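Local coordinates for structural protein VP1 (Trichodysplasia spinulosa-associated polyomavirus, PDB 4U60) that forms the pentameric building block of the polyomavirus capsid and binds sialylated glycans such as the GM1 oligosaccharide on its surface, at residues L142-G147 against E189-D194; N129-A134 against Y204-G209. All blocks are in the same frame, centred on the assembly; numbering follows the deposited sequence. Where two conformers were deposited one is given.

Contact 1 (L142-G147 against E189-D194)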
loop_
_atom_site.group_PDB
_atom_site.type_symbol
_atom_site.label_atom_id
_atom_site.label_comp_id
_atom_site.label_asym_id
_atom_site.label_seq_id
_atom_site.Cartn_x
_atom_site.Cartn_y
_atom_site.Cartn_z
ATOM N N LEU C 142 10.558 -29.009 5.077
ATOM C CA LEU C 142 10.380 -28.520 3.708
ATOM C C LEU C 142 9.446 -29.412 2.896
ATOM O O LEU C 142 9.399 -30.641 3.094
ATOM C CB LEU C 142 11.722 -28.473 2.982
ATOM C CG LEU C 142 12.808 -27.573 3.580
ATOM C CD1 LEU C 142 14.129 -27.793 2.853
ATOM C CD2 LEU C 142 12.396 -26.106 3.541
ATOM N N GLN C 143 8.763 -28.766 1.960
ATOM C CA GLN C 143 7.921 -29.398 0.938
ATOM C C GLN C 143 8.529 -29.061 -0.412
ATOM O O GLN C 143 8.890 -27.917 -0.671
ATOM C CB GLN C 143 6.489 -28.871 1.017
ATOM C CG GLN C 143 5.579 -29.262 -0.143
ATOM C CD GLN C 143 5.303 -30.746 -0.191
ATOM O OE1 GLN C 143 4.927 -31.361 0.815
ATOM N NE2 GLN C 143 5.522 -31.345 -1.348
ATOM N N PHE C 144 8.685 -30.055 -1.270
ATOM C CA PHE C 144 9.122 -29.812 -2.643
ATOM C C PHE C 144 7.941 -29.301 -3.465
ATOM O O PHE C 144 6.846 -29.878 -3.444
ATOM C CB PHE C 144 9.647 -31.115 -3.247
ATOM C CG PHE C 144 10.331 -30.959 -4.575
ATOM C CD1 PHE C 144 11.634 -30.532 -4.648
ATOM C CD2 PHE C 144 9.662 -31.252 -5.753
ATOM C CE1 PHE C 144 12.289 -30.407 -5.862
ATOM C CE2 PHE C 144 10.306 -31.129 -6.976
ATOM C CZ PHE C 144 11.592 -30.670 -7.029
ATOM N N LEU C 145 8.167 -28.233 -4.221
ATOM C CA LEU C 145 7.181 -27.754 -5.204
ATOM C C LEU C 145 7.902 -26.884 -6.203
ATOM O O LEU C 145 8.641 -25.981 -5.812
ATOM C CB LEU C 145 6.028 -26.996 -4.541
ATOM C CG LEU C 145 4.844 -26.677 -5.458
ATOM C CD1 LEU C 145 3.549 -26.569 -4.674
ATOM C CD2 LEU C 145 5.058 -25.436 -6.293
ATOM N N THR C 146 7.721 -27.170 -7.490
ATOM C CA THR C 146 8.486 -26.519 -8.540
ATOM C C THR C 146 7.607 -26.031 -9.682
ATOM O O THR C 146 6.538 -26.588 -9.963
ATOM C CB THR C 146 9.563 -27.462 -9.132
ATOM O OG1 THR C 146 10.288 -26.789 -10.173
ATOM C CG2 THR C 146 8.949 -28.756 -9.677
ATOM N N GLY C 147 8.078 -24.991 -10.358
ATOM C CA GLY C 147 7.472 -24.512 -11.583
ATOM C C GLY C 147 7.673 -25.428 -12.780
ATOM O O GLY C 147 6.986 -25.286 -13.793
ATOM N N GLU C 189 13.821 -22.211 -5.284
ATOM C CA GLU C 189 12.867 -22.411 -6.375
ATOM C C GLU C 189 12.087 -23.714 -6.272
ATOM O O GLU C 189 11.059 -23.845 -6.910
ATOM C CB GLU C 189 13.562 -22.387 -7.740
ATOM C CG GLU C 189 14.460 -23.566 -8.031
ATOM C CD GLU C 189 15.039 -23.522 -9.426
ATOM O OE1 GLU C 189 15.461 -22.436 -9.850
ATOM O OE2 GLU C 189 15.069 -24.561 -10.105
ATOM N N CYS C 190 12.578 -24.687 -5.501
ATOM C CA CYS C 190 11.896 -25.991 -5.438
ATOM C C CYS C 190 11.579 -26.485 -4.044
ATOM O O CYS C 190 10.937 -27.526 -3.911
ATOM C CB CYS C 190 12.659 -27.037 -6.241
ATOM S SG CYS C 190 14.318 -27.394 -5.643
ATOM N N TRP C 191 12.004 -25.751 -3.020
ATOM C CA TRP C 191 11.697 -26.118 -1.640
ATOM C C TRP C 191 11.047 -24.949 -0.929
ATOM O O TRP C 191 11.572 -23.839 -0.963
ATOM C CB TRP C 191 12.949 -26.479 -0.840
ATOM C CG TRP C 191 13.701 -27.705 -1.306
ATOM C CD1 TRP C 191 14.948 -27.736 -1.877
ATOM C CD2 TRP C 191 13.282 -29.082 -1.192
ATOM N NE1 TRP C 191 15.312 -29.031 -2.159
ATOM C CE2 TRP C 191 14.320 -29.877 -1.720
ATOM C CE3 TRP C 191 12.138 -29.707 -0.693
ATOM C CZ2 TRP C 191 14.241 -31.270 -1.767
ATOM C CZ3 TRP C 191 12.048 -31.077 -0.737
ATOM C CH2 TRP C 191 13.104 -31.852 -1.270
ATOM N N CYS C 192 9.959 -25.237 -0.217
ATOM C CA CYS C 192 9.248 -24.234 0.564
ATOM C C CYS C 192 8.932 -24.821 1.957
ATOM O O CYS C 192 9.074 -26.028 2.192
ATOM C CB CYS C 192 7.944 -23.854 -0.153
ATOM S SG CYS C 192 6.770 -25.207 -0.427
ATOM N N PRO C 193 8.494 -23.980 2.891
ATOM C CA PRO C 193 8.109 -24.566 4.173
ATOM C C PRO C 193 6.945 -25.528 4.023
ATOM O O PRO C 193 6.005 -25.263 3.258
ATOM C CB PRO C 193 7.727 -23.333 5.023
ATOM C CG PRO C 193 8.488 -22.227 4.410
ATOM C CD PRO C 193 8.457 -22.512 2.926
ATOM N N ASP C 194 6.993 -26.637 4.754
ATOM C CA ASP C 194 5.900 -27.613 4.762
ATOM C C ASP C 194 4.866 -27.168 5.789
ATOM O O ASP C 194 5.090 -27.277 7.005
ATOM C CB ASP C 194 6.457 -28.985 5.132
ATOM C CG ASP C 194 5.403 -30.068 5.202
ATOM O OD1 ASP C 194 4.199 -29.792 5.045
ATOM O OD2 ASP C 194 5.788 -31.226 5.477
HETATM O O HOH W 1 8.586 -31.676 5.624
HETATM O O HOH W 2 3.031 -30.188 2.486
HETATM O O HOH W 3 10.320 -23.208 -9.556
#
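Phe-144 turns the edge of its ring toward one face of the Trp-191 indole, with the planes at 76° and the centroids of the Phe-144 ring and the indole six-membered ring 5.1 Å apart. CB of Phe-144 rests 3.5 Å from Trp-191 CZ3. With CG anti to the backbone N (chi1 -171°), the phenylalanine ring heads toward Cys-190: Phe-144 CD1 comes 3.2 Å from Cys-190 O and CE1 3.4 Å from Cys-190 CB, with SG oblique to the ring. Leu-142 covers the opposite indole face with CD1, near the rim.

In the backbone, Gln-143 N and O both pair with Cys-192, the N reaching its O at 2.8 Å, and Leu-145 N binds Cys-190 O at 2.9 Å. This antiparallel pair is one side of a small three-stranded sheet, completed by strand 177-179, that stands apart from the main jelly-roll strands and borders a second subunit, whose Ser-103 OG hydrogen-bonds Trp-191 O.

One water donates to Leu-142 O and Asp-194 OD2, a second to Gln-143 OE1 and Asp-194 OD1, while Ser-196 and Lys-177 also hold that carboxylate. Gln-143 NE2 bonds Phe-144 O at 2.9 Å, nearly in its own amide plane.

Contact 2 (N129-A134 against Y204-G209)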
loop_
_atom_site.group_PDB
_atom_site.type_symbol
_atom_site.label_atom_id
_atom_site.label_comp_id
_atom_site.label_asym_id
_atom_site.label_seq_id
_atom_site.Cartn_x
_atom_site.Cartn_y
_atom_site.Cartn_z
ATOM N N ASN C 129 11.780 -9.493 -5.416
ATOM C CA ASN C 129 12.173 -9.549 -4.017
ATOM C C ASN C 129 11.564 -10.769 -3.374
ATOM O O ASN C 129 10.406 -11.109 -3.644
ATOM C CB ASN C 129 11.775 -8.291 -3.241
ATOM C CG ASN C 129 12.876 -7.243 -3.232
ATOM O OD1 ASN C 129 13.459 -6.951 -2.177
ATOM N ND2 ASN C 129 13.226 -6.740 -4.419
ATOM N N PHE C 130 12.356 -11.430 -2.544
ATOM C CA PHE C 130 11.908 -12.611 -1.801
ATOM C C PHE C 130 12.562 -12.546 -0.446
ATOM O O PHE C 130 13.789 -12.500 -0.356
ATOM C CB PHE C 130 12.245 -13.908 -2.548
ATOM C CG PHE C 130 11.924 -15.167 -1.790
ATOM C CD1 PHE C 130 10.612 -15.569 -1.611
ATOM C CD2 PHE C 130 12.933 -15.949 -1.258
ATOM C CE1 PHE C 130 10.331 -16.748 -0.912
ATOM C CE2 PHE C 130 12.650 -17.118 -0.564
ATOM C CZ PHE C 130 11.352 -17.507 -0.392
ATOM N N HIS C 131 11.752 -12.521 0.609
ATOM C CA HIS C 131 12.240 -12.367 1.975
ATOM C C HIS C 131 11.541 -13.333 2.876
ATOM O O HIS C 131 10.315 -13.318 2.973
ATOM C CB HIS C 131 12.030 -10.933 2.483
ATOM C CG HIS C 131 12.712 -9.942 1.619
ATOM N ND1 HIS C 131 14.057 -9.697 1.736
ATOM C CD2 HIS C 131 12.290 -9.227 0.557
ATOM C CE1 HIS C 131 14.435 -8.848 0.798
ATOM N NE2 HIS C 131 13.378 -8.545 0.072
ATOM N N MET C 132 12.328 -14.185 3.526
ATOM C CA MET C 132 11.741 -15.045 4.515
ATOM C C MET C 132 12.731 -15.331 5.619
ATOM O O MET C 132 13.949 -15.231 5.452
ATOM C CB MET C 132 11.218 -16.327 3.884
ATOM C CG MET C 132 12.305 -17.269 3.424
ATOM S SD MET C 132 12.984 -18.335 4.728
ATOM C CE MET C 132 11.649 -19.455 5.133
ATOM N N PHE C 133 12.186 -15.579 6.800
ATOM C CA PHE C 133 13.020 -16.066 7.890
ATOM C C PHE C 133 12.197 -17.045 8.717
ATOM O O PHE C 133 10.966 -17.063 8.670
ATOM C CB PHE C 133 13.612 -14.948 8.762
ATOM C CG PHE C 133 12.613 -14.239 9.629
ATOM C CD1 PHE C 133 11.884 -13.167 9.135
ATOM C CD2 PHE C 133 12.406 -14.643 10.929
ATOM C CE1 PHE C 133 10.963 -12.497 9.922
ATOM C CE2 PHE C 133 11.466 -13.971 11.719
ATOM C CZ PHE C 133 10.753 -12.904 11.208
ATOM N N ALA C 134 12.916 -17.899 9.430
ATOM C CA ALA C 134 12.304 -18.887 10.288
ATOM C C ALA C 134 13.188 -19.090 11.506
ATOM O O ALA C 134 14.430 -19.047 11.415
ATOM C CB ALA C 134 12.117 -20.189 9.548
ATOM N N TYR C 204 8.049 -16.760 8.322
ATOM C CA TYR C 204 7.406 -15.564 7.777
ATOM C C TYR C 204 8.054 -15.307 6.454
ATOM O O TYR C 204 9.274 -15.225 6.375
ATOM C CB TYR C 204 7.608 -14.328 8.690
ATOM C CG TYR C 204 7.372 -14.601 10.151
ATOM C CD1 TYR C 204 8.337 -15.256 10.916
ATOM C CD2 TYR C 204 6.201 -14.221 10.767
ATOM C CE1 TYR C 204 8.124 -15.540 12.256
ATOM C CE2 TYR C 204 5.989 -14.490 12.126
ATOM C CZ TYR C 204 6.959 -15.147 12.857
ATOM O OH TYR C 204 6.799 -15.430 14.208
ATOM N N GLY C 205 7.248 -15.094 5.417
ATOM C CA GLY C 205 7.816 -14.850 4.101
ATOM C C GLY C 205 6.961 -13.948 3.231
ATOM O O GLY C 205 5.750 -13.806 3.439
ATOM N N SER C 206 7.625 -13.318 2.252
ATOM C CA SER C 206 6.971 -12.500 1.255
ATOM C C SER C 206 7.688 -12.602 -0.083
ATOM O O SER C 206 8.885 -12.862 -0.148
ATOM C CB SER C 206 6.929 -11.035 1.676
ATOM O OG SER C 206 8.225 -10.525 1.823
ATOM N N TYR C 207 6.931 -12.358 -1.141
ATOM C CA TYR C 207 7.458 -12.368 -2.497
ATOM C C TYR C 207 6.809 -11.217 -3.248
ATOM O O TYR C 207 5.576 -11.064 -3.222
ATOM C CB TYR C 207 7.108 -13.679 -3.182
ATOM C CG TYR C 207 7.463 -13.771 -4.642
ATOM C CD1 TYR C 207 6.558 -13.365 -5.628
ATOM C CD2 TYR C 207 8.683 -14.303 -5.047
ATOM C CE1 TYR C 207 6.871 -13.467 -6.982
ATOM C CE2 TYR C 207 9.007 -14.408 -6.395
ATOM C CZ TYR C 207 8.089 -13.994 -7.358
ATOM O OH TYR C 207 8.409 -14.139 -8.701
ATOM N N THR C 208 7.626 -10.386 -3.901
ATOM C CA THR C 208 7.135 -9.406 -4.854
ATOM C C THR C 208 7.852 -9.670 -6.166
ATOM O O THR C 208 9.079 -9.623 -6.213
ATOM C CB THR C 208 7.460 -7.983 -4.402
ATOM O OG1 THR C 208 6.816 -7.724 -3.154
ATOM C CG2 THR C 208 7.034 -6.973 -5.425
ATOM N N GLY C 209 7.105 -9.985 -7.219
ATOM C CA GLY C 209 7.695 -10.427 -8.470
ATOM C C GLY C 209 7.810 -9.340 -9.512
ATOM O O GLY C 209 8.049 -8.167 -9.192
#
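Phe-133 and Tyr-204 meet at one end of a regular antiparallel ladder, as an offset pair with planes 23° apart and little overlap of the rings. From CB, the Phe-133 side chain sets CG between the backbone N and the carbonyl carbon (chi1 71°), and the ring then leans toward the tyrosine. On one side of the ring CE1 comes within 4.0 Å of Tyr-204 CB; on the other CE2 approaches both CD1 and CE1 of Tyr-204. CZ, at the tip, makes the closest contact of the pair, 3.4 Å from Tyr-204 CD1, which lies over a face of the phenylalanine ring. Phe-269 and Arg-267 of strand 260-279 also touch this phenylalanine.

Three hydrogen-bonded pairs, Asn-129 with Thr-208, His-131 with Ser-206 and Phe-133 with Tyr-204, each form two backbone bonds, the shortest including Ser-206 N to His-131 O at 2.8 Å. Between them, Met-132 faces Gly-205, and their CA atoms come to 4.0 Å. Phe-130 and Tyr-207 cross at about a right angle on the same face as Met-132, with CD1 of the first 4.1 Å from CD2 of the second. The ladder belongs to the jelly-roll of the coat protein: strand 241-254 pairs with 129-136, and a strand of a second subunit pairs with 204-208, carrying the sheet across the pentamer interface.

Along the first strand, His-131 NE2 donates to Asn-129 OD1 at 2.8 Å, in the ring plane and on a lone pair, with an N-H...O angle of 174°. ND1 bonds Asp-248. With both ring nitrogens engaged, the imidazole's rotation is fixed, and the nearby carboxylate would be expected to favour a protonated ring.

How the contacts relate
After three earlier strands (12-29, 69-74 and 86-99), the chain lays down strand 129-136, the first half of contact 2, and then runs directly into strand 141-144 of contact 1. A long, mostly irregular excursion that includes strand 177-179 returns to 189-194, closing contact 1. Strand 201-208 follows and closes contact 2, placing contact 1 wholly within the larger loop, with no crossing of the two. Contact 2 belongs to the main jelly-roll sheet, contact 1 to the small sheet built between strands 129-136 and 201-208. Their centres are about 14 Å apart, and in the conformer given Pro-193 CG packs 4.3 Å from Met-132 CE. Both also touch the second subunit.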